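Long-range contacts in oxidized polyvinyl alcohol hydrolase (Pseudomonas sp. VM15C, PDB 3WWC), which hydrolyses beta-diketones such as 4,6-nonanedione, and oxidized polyvinyl alcohol in the second step of polyvinyl alcohol degradation: residues P67-S71 and A177-T183; S201-V206 and Y275-A281; E256-W260 and L271-R276. The protein carries 1 engineered substitution. All coordinates share one frame; numbering follows the deposited sequence.

In the fold
From the N terminus, contact 1 is the first to close: the end of strand 62-68 returns to the start of helix 178-189, spanning 105 intervening residues. Contact 2 opens after it, joining the loop behind strand 196-200 to helix 275-288 and enclosing 68 residues. Contact 3 lies within the 201-281 loop, pairing the two strands of the hairpin 259-263 and 269-274, and shares Tyr-275 and Arg-276 with contact 2. Nothing crosses: contact 1 stands in series with the other two. A probable hydrogen bond links Thr-181 to Glu-203 between contacts 1 and 2, another links Ser-201 to Asp-258 between contacts 2 and 3, and all three contacts touch one bound butanoic acid.

Contact 1 of 3, residues P67-S71 and A177-T183. Engineered in segment 177-183: Ala-177 (natural residue Ser). With BUA (butanoic acid), chain C.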
loop_
_atom_site.group_PDB
_atom_site.type_symbol
_atom_site.label_atom_id
_atom_site.label_comp_id
_atom_site.label_asym_id
_atom_site.label_seq_id
_atom_site.Cartn_x
_atom_site.Cartn_y
_atom_site.Cartn_z
ATOM N N PRO A 67 -3.210 -4.544 6.329
ATOM C CA PRO A 67 -3.818 -3.265 5.976
ATOM C C PRO A 67 -3.130 -2.111 6.668
ATOM O O PRO A 67 -2.734 -2.199 7.853
ATOM C CB PRO A 67 -5.254 -3.441 6.475
ATOM C CG PRO A 67 -5.069 -4.291 7.737
ATOM C CD PRO A 67 -4.044 -5.287 7.311
ATOM N N MET A 68 -3.007 -1.017 5.922
ATOM C CA MET A 68 -2.370 0.190 6.468
ATOM C C MET A 68 -3.269 1.387 6.366
ATOM O O MET A 68 -3.841 1.653 5.307
ATOM C CB MET A 68 -1.079 0.475 5.716
ATOM C CG MET A 68 -0.077 -0.614 5.995
ATOM S SD MET A 68 1.449 -0.446 5.013
ATOM C CE MET A 68 0.898 -0.905 3.452
ATOM N N THR A 69 -3.364 2.141 7.457
ATOM C CA THR A 69 -4.117 3.380 7.446
ATOM C C THR A 69 -3.332 4.467 6.722
ATOM O O THR A 69 -2.203 4.246 6.224
ATOM C CB THR A 69 -4.404 3.784 8.911
ATOM O OG1 THR A 69 -5.385 4.839 8.890
ATOM C CG2 THR A 69 -3.124 4.263 9.631
ATOM N N GLY A 70 -3.939 5.644 6.661
ATOM C CA GLY A 70 -3.318 6.783 5.985
ATOM C C GLY A 70 -2.738 7.811 6.942
ATOM O O GLY A 70 -2.062 7.486 7.919
ATOM N N SER A 71 -3.000 9.074 6.624
ATOM C CA SER A 71 -2.449 10.180 7.419
ATOM C C SER A 71 -3.236 10.606 8.604
ATOM O O SER A 71 -2.650 10.988 9.611
ATOM C CB SER A 71 -2.279 11.405 6.508
ATOM O OG SER A 71 -1.314 11.127 5.484
ATOM N N ALA A 177 -4.256 5.954 0.819
ATOM C CA ALA A 177 -3.565 7.242 0.868
ATOM C C ALA A 177 -2.109 7.025 1.183
ATOM O O ALA A 177 -1.483 6.306 0.407
ATOM C CB ALA A 177 -4.290 8.127 1.896
ATOM N N SER A 178 -1.550 7.568 2.259
ATOM C CA SER A 178 -0.128 7.319 2.543
ATOM C C SER A 178 0.063 5.810 2.732
ATOM O O SER A 178 1.161 5.324 2.432
ATOM C CB SER A 178 0.291 8.102 3.791
ATOM O OG SER A 178 1.663 7.918 4.072
ATOM N N GLY A 179 -0.947 5.093 3.218
ATOM C CA GLY A 179 -0.773 3.639 3.328
ATOM C C GLY A 179 -0.750 3.003 1.944
ATOM O O GLY A 179 -0.158 1.925 1.806
ATOM N N GLY A 180 -1.434 3.593 0.967
ATOM C CA GLY A 180 -1.352 3.103 -0.405
ATOM C C GLY A 180 0.034 3.399 -0.984
ATOM O O GLY A 180 0.560 2.589 -1.741
ATOM N N THR A 181 0.627 4.554 -0.639
ATOM C CA THR A 181 1.971 4.883 -1.097
ATOM C C THR A 181 2.931 3.862 -0.502
ATOM O O THR A 181 3.831 3.371 -1.186
ATOM C CB THR A 181 2.339 6.293 -0.628
ATOM O OG1 THR A 181 1.248 7.184 -0.969
ATOM C CG2 THR A 181 3.654 6.739 -1.269
ATOM N N MET A 182 2.737 3.564 0.766
ATOM C CA MET A 182 3.601 2.576 1.405
ATOM C C MET A 182 3.459 1.205 0.763
ATOM O O MET A 182 4.467 0.465 0.656
ATOM C CB MET A 182 3.274 2.533 2.909
ATOM C CG MET A 182 4.190 1.603 3.739
ATOM S SD MET A 182 5.886 2.255 3.799
ATOM C CE MET A 182 6.800 0.883 3.078
ATOM N N THR A 183 2.241 0.861 0.310
ATOM C CA THR A 183 2.021 -0.432 -0.376
ATOM C C THR A 183 2.876 -0.424 -1.653
ATOM O O THR A 183 3.560 -1.399 -1.967
ATOM C CB THR A 183 0.558 -0.600 -0.743
ATOM O OG1 THR A 183 -0.201 -0.631 0.474
ATOM C CG2 THR A 183 0.342 -1.919 -1.489
HETATM C C1 BUA C . 0.822 13.134 0.522
HETATM C C2 BUA C . -0.543 12.445 0.555
HETATM C C3 BUA C . -0.581 11.469 1.732
HETATM C C4 BUA C . -1.965 10.829 1.868
HETATM O O1 BUA C . -2.327 10.517 3.026
HETATM O O2 BUA C . -2.590 10.606 0.806
#
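Gly-179 lies so close to the carbonyl oxygens of Met-68 and Thr-69 that the packing leaves no room for a CB. Its CA lies 3.3 Å from Thr-69 O in a CA-H...O contact, and with no direct hydrogen bond between the segments this approach and apolar packing join them. Met-68 supplies the packing. Its thioether bends at the last torsion (chi3 -73°), bringing CE to 3.2 Å from Thr-183 OG1 and close to the carbonyl of Gly-179. That oxygen is gripped twice, since Thr-183 N and OG1 reach it from opposite faces of its plane, the hydroxyl at 2.9 Å. Met-182 crosses Met-68 at about a right angle, its CG 3.7 Å from Met-68 SD, before its end leads away; the side chain also touches helix 148-160. The turn from strand 170-176 into helix 178-189 is the nucleophile elbow of the alpha/beta-hydrolase fold, and the end of strand 62-68 packs beside it. Ala-177, engineered in place of the serine assigned by similarity to the charge relay, has backbone angles of 63° and -121° and is the helix N-cap residue. Ser-71 OG donates to O1 of butanoic acid at 2.7 Å, and Ser-178 N lies 3.1 Å from the same O1, consistent with an oxyanion site. Trp-126 also bonds Ser-71 OG, whereas Ser-178 OG bonds Glu-131. The ligand's O2 stands 3.2 Å from Ala-177 CB.

Contact 2 of 3, residues S201-V206 and Y275-A281. With BUA (butanoic acid), chain C.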
loop_
_atom_site.group_PDB
_atom_site.type_symbol
_atom_site.label_atom_id
_atom_site.label_comp_id
_atom_site.label_asym_id
_atom_site.label_seq_id
_atom_site.Cartn_x
_atom_site.Cartn_y
_atom_site.Cartn_z
ATOM N N SER A 201 -5.379 4.668 -3.832
ATOM C CA SER A 201 -5.079 6.111 -3.858
ATOM C C SER A 201 -3.756 6.438 -3.221
ATOM O O SER A 201 -3.667 7.313 -2.342
ATOM C CB SER A 201 -6.188 6.843 -3.179
ATOM O OG SER A 201 -7.398 6.579 -3.837
ATOM N N GLY A 202 -2.749 5.710 -3.666
ATOM C CA GLY A 202 -1.381 5.955 -3.185
ATOM C C GLY A 202 -0.627 6.848 -4.149
ATOM O O GLY A 202 -0.951 6.954 -5.348
ATOM N N GLU A 203 0.398 7.493 -3.622
ATOM C CA GLU A 203 1.256 8.319 -4.472
ATOM C C GLU A 203 2.335 7.459 -5.138
ATOM O O GLU A 203 2.625 6.300 -4.735
ATOM C CB GLU A 203 1.967 9.426 -3.644
ATOM C CG GLU A 203 1.380 10.861 -3.809
ATOM C CD GLU A 203 1.703 11.478 -5.153
ATOM O OE1 GLU A 203 1.436 12.681 -5.279
ATOM O OE2 GLU A 203 2.228 10.814 -6.086
ATOM N N TRP A 204 2.926 8.062 -6.168
ATOM C CA TRP A 204 4.086 7.517 -6.893
ATOM C C TRP A 204 5.243 8.544 -6.757
ATOM O O TRP A 204 6.410 8.173 -6.885
ATOM C CB TRP A 204 3.771 7.354 -8.394
ATOM C CG TRP A 204 4.679 6.361 -9.096
ATOM C CD1 TRP A 204 5.695 6.643 -9.990
ATOM C CD2 TRP A 204 4.646 4.931 -8.964
ATOM N NE1 TRP A 204 6.283 5.472 -10.425
ATOM C CE2 TRP A 204 5.659 4.400 -9.812
ATOM C CE3 TRP A 204 3.850 4.037 -8.207
ATOM C CZ2 TRP A 204 5.891 3.020 -9.931
ATOM C CZ3 TRP A 204 4.082 2.662 -8.323
ATOM C CH2 TRP A 204 5.090 2.149 -9.179
ATOM N N TYR A 205 4.912 9.807 -6.513
ATOM C CA TYR A 205 5.895 10.927 -6.418
ATOM C C TYR A 205 6.732 10.948 -7.682
ATOM O O TYR A 205 7.981 10.861 -7.677
ATOM C CB TYR A 205 6.797 10.775 -5.213
ATOM C CG TYR A 205 6.083 10.707 -3.892
ATOM C CD1 TYR A 205 5.235 11.738 -3.461
ATOM C CD2 TYR A 205 6.352 9.656 -3.014
ATOM C CE1 TYR A 205 4.702 11.728 -2.172
ATOM C CE2 TYR A 205 5.829 9.641 -1.723
ATOM C CZ TYR A 205 5.019 10.676 -1.316
ATOM O OH TYR A 205 4.561 10.721 0.001
ATOM N N VAL A 206 6.035 11.079 -8.808
ATOM C CA VAL A 206 6.683 11.047 -10.114
ATOM C C VAL A 206 7.878 11.996 -10.227
ATOM O O VAL A 206 7.809 13.171 -9.783
ATOM C CB VAL A 206 5.648 11.386 -11.183
ATOM C CG1 VAL A 206 6.333 11.637 -12.574
ATOM C CG2 VAL A 206 4.718 10.199 -11.333
ATOM N N TYR A 275 -4.403 11.937 -7.161
ATOM C CA TYR A 275 -4.087 10.508 -7.343
ATOM C C TYR A 275 -4.392 9.928 -8.714
ATOM O O TYR A 275 -4.148 8.752 -8.988
ATOM C CB TYR A 275 -4.725 9.706 -6.181
ATOM C CG TYR A 275 -4.182 10.208 -4.859
ATOM C CD1 TYR A 275 -4.804 11.273 -4.195
ATOM C CD2 TYR A 275 -3.027 9.655 -4.310
ATOM C CE1 TYR A 275 -4.285 11.781 -3.007
ATOM C CE2 TYR A 275 -2.493 10.171 -3.134
ATOM C CZ TYR A 275 -3.127 11.216 -2.506
ATOM O OH TYR A 275 -2.611 11.733 -1.350
ATOM N N ARG A 276 -4.848 10.765 -9.627
ATOM C CA ARG A 276 -5.033 10.281 -10.995
ATOM C C ARG A 276 -3.629 9.960 -11.600
ATOM O O ARG A 276 -3.397 8.856 -12.092
ATOM C CB ARG A 276 -5.785 11.380 -11.807
ATOM C CG ARG A 276 -5.936 10.993 -13.307
ATOM C CD ARG A 276 -6.271 12.253 -14.173
ATOM N NE ARG A 276 -7.436 12.935 -13.638
ATOM C CZ ARG A 276 -8.685 12.698 -14.019
ATOM N NH1 ARG A 276 -8.943 11.813 -14.979
ATOM N NH2 ARG A 276 -9.681 13.275 -13.385
ATOM N N PRO A 277 -2.671 10.921 -11.582
ATOM C CA PRO A 277 -1.380 10.537 -12.160
ATOM C C PRO A 277 -0.636 9.413 -11.430
ATOM O O PRO A 277 0.091 8.652 -12.065
ATOM C CB PRO A 277 -0.576 11.844 -12.158
ATOM C CG PRO A 277 -1.190 12.667 -11.094
ATOM C CD PRO A 277 -2.692 12.352 -11.231
ATOM N N SER A 278 -0.791 9.337 -10.111
ATOM C CA SER A 278 -0.070 8.315 -9.370
ATOM C C SER A 278 -0.656 6.931 -9.541
ATOM O O SER A 278 0.117 5.967 -9.608
ATOM C CB SER A 278 0.046 8.693 -7.909
ATOM O OG SER A 278 -1.224 8.833 -7.341
ATOM N N THR A 279 -1.988 6.796 -9.615
ATOM C CA THR A 279 -2.542 5.479 -9.881
ATOM C C THR A 279 -2.214 5.104 -11.344
ATOM O O THR A 279 -1.926 3.966 -11.666
ATOM C CB THR A 279 -4.051 5.425 -9.597
ATOM O OG1 THR A 279 -4.743 6.417 -10.407
ATOM C CG2 THR A 279 -4.319 5.624 -8.098
ATOM N N GLN A 280 -2.258 6.058 -12.259
ATOM C CA GLN A 280 -1.909 5.753 -13.648
ATOM C C GLN A 280 -0.464 5.283 -13.693
ATOM O O GLN A 280 -0.172 4.263 -14.309
ATOM C CB GLN A 280 -2.022 7.014 -14.543
ATOM C CG GLN A 280 -1.707 6.732 -15.983
ATOM C CD GLN A 280 -2.839 5.959 -16.666
ATOM O OE1 GLN A 280 -3.973 6.450 -16.750
ATOM N NE2 GLN A 280 -2.537 4.745 -17.143
ATOM N N ALA A 281 0.446 6.050 -13.084
ATOM C CA ALA A 281 1.842 5.674 -13.137
ATOM C C ALA A 281 2.106 4.306 -12.561
ATOM O O ALA A 281 2.886 3.493 -13.105
ATOM C CB ALA A 281 2.696 6.727 -12.396
HETATM C C1 BUA C . 0.822 13.134 0.522
HETATM C C2 BUA C . -0.543 12.445 0.555
HETATM C C3 BUA C . -0.581 11.469 1.732
HETATM C C4 BUA C . -1.965 10.829 1.868
HETATM O O1 BUA C . -2.327 10.517 3.026
HETATM O O2 BUA C . -2.590 10.606 0.806
#
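Tyr-275 sets the CD2/CE2 flank of its ring against the backbone of Ser-201 to Glu-203. CD2 comes within 3.1 Å of Ser-201 O, which approaches the ring obliquely, whereas Gly-202 O and Glu-203 N lie at the ring edge, near its plane. The Glu-203 side chain crosses the tyrosine at about a right angle, its CG 4.0 Å from Tyr-275 CE2 and its carboxylate plane turned 61° from the ring. The glutamate chain bends at chi2, and OE2 accepts from two amides of its own loop: Trp-204 N bonds to the anti lone pair of OE2, and Tyr-205 N meets it from above the carboxylate plane. Ser-278 OG lies between its own backbone N and carbonyl carbon (chi1 60°), from where it donates to Gly-202 O at 2.8 Å. A further turn along, Ala-281 CB stands over one face of the Trp-204 indole, 4.0 Å from the centroid of the five-membered ring and 20° off its normal, a CH-pi contact. The loop after strand 196-200 thus packs along helix 275-288 through Ser-278 and Ala-281. At the butanoic acid pocket Tyr-275 OH donates to O2, though the 2.4 Å separation is doubtfully short. A phenylalanine in place of Tyr-275 would probably leave that oxygen without this hydroxyl donor. The pairing suggests a polar hold on the ligand's carboxyl end.

Contact 3 of 3, residues E256-W260 and L271-R276; sequences EKDLW and LCADYR. With BUA (butanoic acid), chain C; BUA (butanoic acid), chain D.
Trp-260 and Ala-273 form a hydrogen-bonded antiparallel pair, Trp-260 N giving to Ala-273 O at 2.9 Å. The return is doubled: both Cys-272 N and Ala-273 N donate to Trp-260 O, the cysteine bond the straighter at 173° against 140°. Two residues thus face one, a classic beta bulge in the hairpin of strands 259-263 and 269-274. Leu-259 and Asp-274 make the neighbouring non-hydrogen-bonded pair, and Tyr-275 N donates to Asp-258 O at 3.1 Å, continuing the backbone bonding beyond the strand pairs.

Charged groups close the outer end. Glu-256 OE2 and Arg-276 NH2 form a salt bridge at 2.8 Å; the oxygen lies in the guanidinium plane, while the nitrogen meets the carboxylate from above its plane. One water also joins Glu-256 O to that NH2. Asp-274 is the N-cap, its OD1 accepting from Arg-276 N, while its OD2 makes a salt bridge with Arg-220.

Packing contacts line the two faces. Leu-259 CD2 lies beside the Asp-274 carboxylate, 3.5 Å from CG, and Leu-259 CB makes an apolar contact with Leu-271 CD1. On the other face Trp-260 CB packs against Ala-273 CB and the edge of the Tyr-275 ring. Its indole CG is anti to the backbone N (chi1 177°), and CD1 reaches Cys-272 SG at 3.4 Å. That sulfur, oblique to the indole, is disulfide-bonded to Cys-262 and borders the second butanoic acid.

O2 of the first butanoic acid lies over the Trp-260 ring. Asp-258 OD2 bonds Ser-201 OG, while OD1, 3.3 Å from Tyr-275 CD1, is hydrogen-bonded to His-303 ND1, whose NE2 binds that same ligand, an arrangement consistent with the acid-histidine part of a charge relay.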
loop_
_atom_site.group_PDB
_atom_site.type_symbol
_atom_site.label_atom_id
_atom_site.label_comp_id
_atom_site.label_asym_id
_atom_site.label_seq_id
_atom_site.Cartn_x
_atom_site.Cartn_y
_atom_site.Cartn_z
ATOM N N GLU A 256 -12.772 11.599 -9.848
ATOM C CA GLU A 256 -12.512 13.038 -9.966
ATOM C C GLU A 256 -12.133 13.772 -8.710
ATOM O O GLU A 256 -11.338 14.742 -8.749
ATOM C CB GLU A 256 -13.740 13.719 -10.613
ATOM C CG GLU A 256 -13.968 13.233 -12.009
ATOM C CD GLU A 256 -12.845 13.681 -12.940
ATOM O OE1 GLU A 256 -12.383 14.848 -12.758
ATOM O OE2 GLU A 256 -12.439 12.902 -13.848
ATOM N N LYS A 257 -12.685 13.347 -7.577
ATOM C CA LYS A 257 -12.401 13.969 -6.312
ATOM C C LYS A 257 -11.299 13.274 -5.488
ATOM O O LYS A 257 -11.120 13.578 -4.317
ATOM C CB LYS A 257 -13.657 14.018 -5.443
ATOM C CG LYS A 257 -14.844 14.778 -6.046
ATOM C CD LYS A 257 -14.529 16.246 -6.196
ATOM C CE LYS A 257 -15.725 17.104 -5.782
ATOM N NZ LYS A 257 -17.009 16.592 -6.351
ATOM N N ASP A 258 -10.547 12.360 -6.106
ATOM C CA ASP A 258 -9.488 11.673 -5.388
ATOM C C ASP A 258 -8.242 12.577 -5.429
ATOM O O ASP A 258 -7.368 12.445 -6.283
ATOM C CB ASP A 258 -9.250 10.307 -6.044
ATOM C CG ASP A 258 -8.307 9.419 -5.211
ATOM O OD1 ASP A 258 -7.830 9.893 -4.157
ATOM O OD2 ASP A 258 -8.014 8.265 -5.641
ATOM N N LEU A 259 -8.228 13.505 -4.463
ATOM C CA LEU A 259 -7.222 14.578 -4.332
ATOM C C LEU A 259 -7.009 14.758 -2.855
ATOM O O LEU A 259 -7.884 14.391 -2.084
ATOM C CB LEU A 259 -7.800 15.894 -4.867
ATOM C CG LEU A 259 -8.348 15.885 -6.299
ATOM C CD1 LEU A 259 -9.211 17.124 -6.597
ATOM C CD2 LEU A 259 -7.158 15.808 -7.255
ATOM N N TRP A 260 -5.883 15.323 -2.460
ATOM C CA TRP A 260 -5.626 15.552 -1.033
ATOM C C TRP A 260 -5.133 16.965 -0.814
ATOM O O TRP A 260 -4.235 17.431 -1.512
ATOM C CB TRP A 260 -4.563 14.558 -0.500
ATOM C CG TRP A 260 -4.128 14.726 0.977
ATOM C CD1 TRP A 260 -2.901 15.153 1.446
ATOM C CD2 TRP A 260 -4.900 14.405 2.131
ATOM N NE1 TRP A 260 -2.873 15.108 2.828
ATOM C CE2 TRP A 260 -4.088 14.657 3.271
ATOM C CE3 TRP A 260 -6.203 13.930 2.317
ATOM C CZ2 TRP A 260 -4.540 14.449 4.580
ATOM C CZ3 TRP A 260 -6.660 13.721 3.619
ATOM C CH2 TRP A 260 -5.826 13.984 4.735
ATOM N N LEU A 271 -4.023 22.238 -2.190
ATOM C CA LEU A 271 -3.891 20.971 -2.933
ATOM C C LEU A 271 -2.445 20.461 -2.994
ATOM O O LEU A 271 -1.574 21.151 -3.480
ATOM C CB LEU A 271 -4.433 21.166 -4.356
ATOM C CG LEU A 271 -4.384 19.917 -5.272
ATOM C CD1 LEU A 271 -5.306 18.824 -4.698
ATOM C CD2 LEU A 271 -4.825 20.291 -6.695
ATOM N N CYS A 272 -2.172 19.242 -2.506
ATOM C CA CYS A 272 -0.783 18.749 -2.547
ATOM C C CYS A 272 -0.650 17.383 -3.197
ATOM O O CYS A 272 0.469 16.880 -3.356
ATOM C CB CYS A 272 -0.176 18.666 -1.136
ATOM S SG CYS A 272 -1.111 17.671 0.050
ATOM N N ALA A 273 -1.784 16.764 -3.534
ATOM C CA ALA A 273 -1.701 15.467 -4.190
ATOM C C ALA A 273 -2.925 15.208 -5.050
ATOM O O ALA A 273 -4.044 15.529 -4.645
ATOM C CB ALA A 273 -1.554 14.367 -3.174
ATOM N N ASP A 274 -2.682 14.642 -6.224
ATOM C CA ASP A 274 -3.744 14.284 -7.155
ATOM C C ASP A 274 -3.446 12.817 -7.464
ATOM O O ASP A 274 -2.391 12.493 -7.991
ATOM C CB ASP A 274 -3.617 15.135 -8.421
ATOM C CG ASP A 274 -4.667 14.788 -9.466
ATOM O OD1 ASP A 274 -5.278 13.690 -9.372
ATOM O OD2 ASP A 274 -4.902 15.619 -10.389
ATOM N N TYR A 275 -4.403 11.937 -7.161
ATOM C CA TYR A 275 -4.087 10.508 -7.343
ATOM C C TYR A 275 -4.392 9.928 -8.714
ATOM O O TYR A 275 -4.148 8.752 -8.988
ATOM C CB TYR A 275 -4.725 9.706 -6.181
ATOM C CG TYR A 275 -4.182 10.208 -4.859
ATOM C CD1 TYR A 275 -4.804 11.273 -4.195
ATOM C CD2 TYR A 275 -3.027 9.655 -4.310
ATOM C CE1 TYR A 275 -4.285 11.781 -3.007
ATOM C CE2 TYR A 275 -2.493 10.171 -3.134
ATOM C CZ TYR A 275 -3.127 11.216 -2.506
ATOM O OH TYR A 275 -2.611 11.733 -1.350
ATOM N N ARG A 276 -4.848 10.765 -9.627
ATOM C CA ARG A 276 -5.033 10.281 -10.995
ATOM C C ARG A 276 -3.629 9.960 -11.600
ATOM O O ARG A 276 -3.397 8.856 -12.092
ATOM C CB ARG A 276 -5.785 11.380 -11.807
ATOM C CG ARG A 276 -5.936 10.993 -13.307
ATOM C CD ARG A 276 -6.271 12.253 -14.173
ATOM N NE ARG A 276 -7.436 12.935 -13.638
ATOM C CZ ARG A 276 -8.685 12.698 -14.019
ATOM N NH1 ARG A 276 -8.943 11.813 -14.979
ATOM N NH2 ARG A 276 -9.681 13.275 -13.385
HETATM C C1 BUA C . 0.822 13.134 0.522
HETATM C C2 BUA C . -0.543 12.445 0.555
HETATM C C3 BUA C . -0.581 11.469 1.732
HETATM C C4 BUA C . -1.965 10.829 1.868
HETATM O O1 BUA C . -2.327 10.517 3.026
HETATM O O2 BUA C . -2.590 10.606 0.806
HETATM C C1 BUA D . 1.213 13.136 -0.253
HETATM C C2 BUA D . 2.469 14.002 -0.135
HETATM C C3 BUA D . 2.060 15.473 -0.010
HETATM C C4 BUA D . 3.314 16.329 0.178
HETATM O O1 BUA D . 4.411 15.816 -0.131
HETATM O O2 BUA D . 3.147 17.482 0.632
HETATM O O HOH W 1 -9.274 14.214 -10.619
HETATM O O HOH W 2 -7.853 12.329 -9.049
#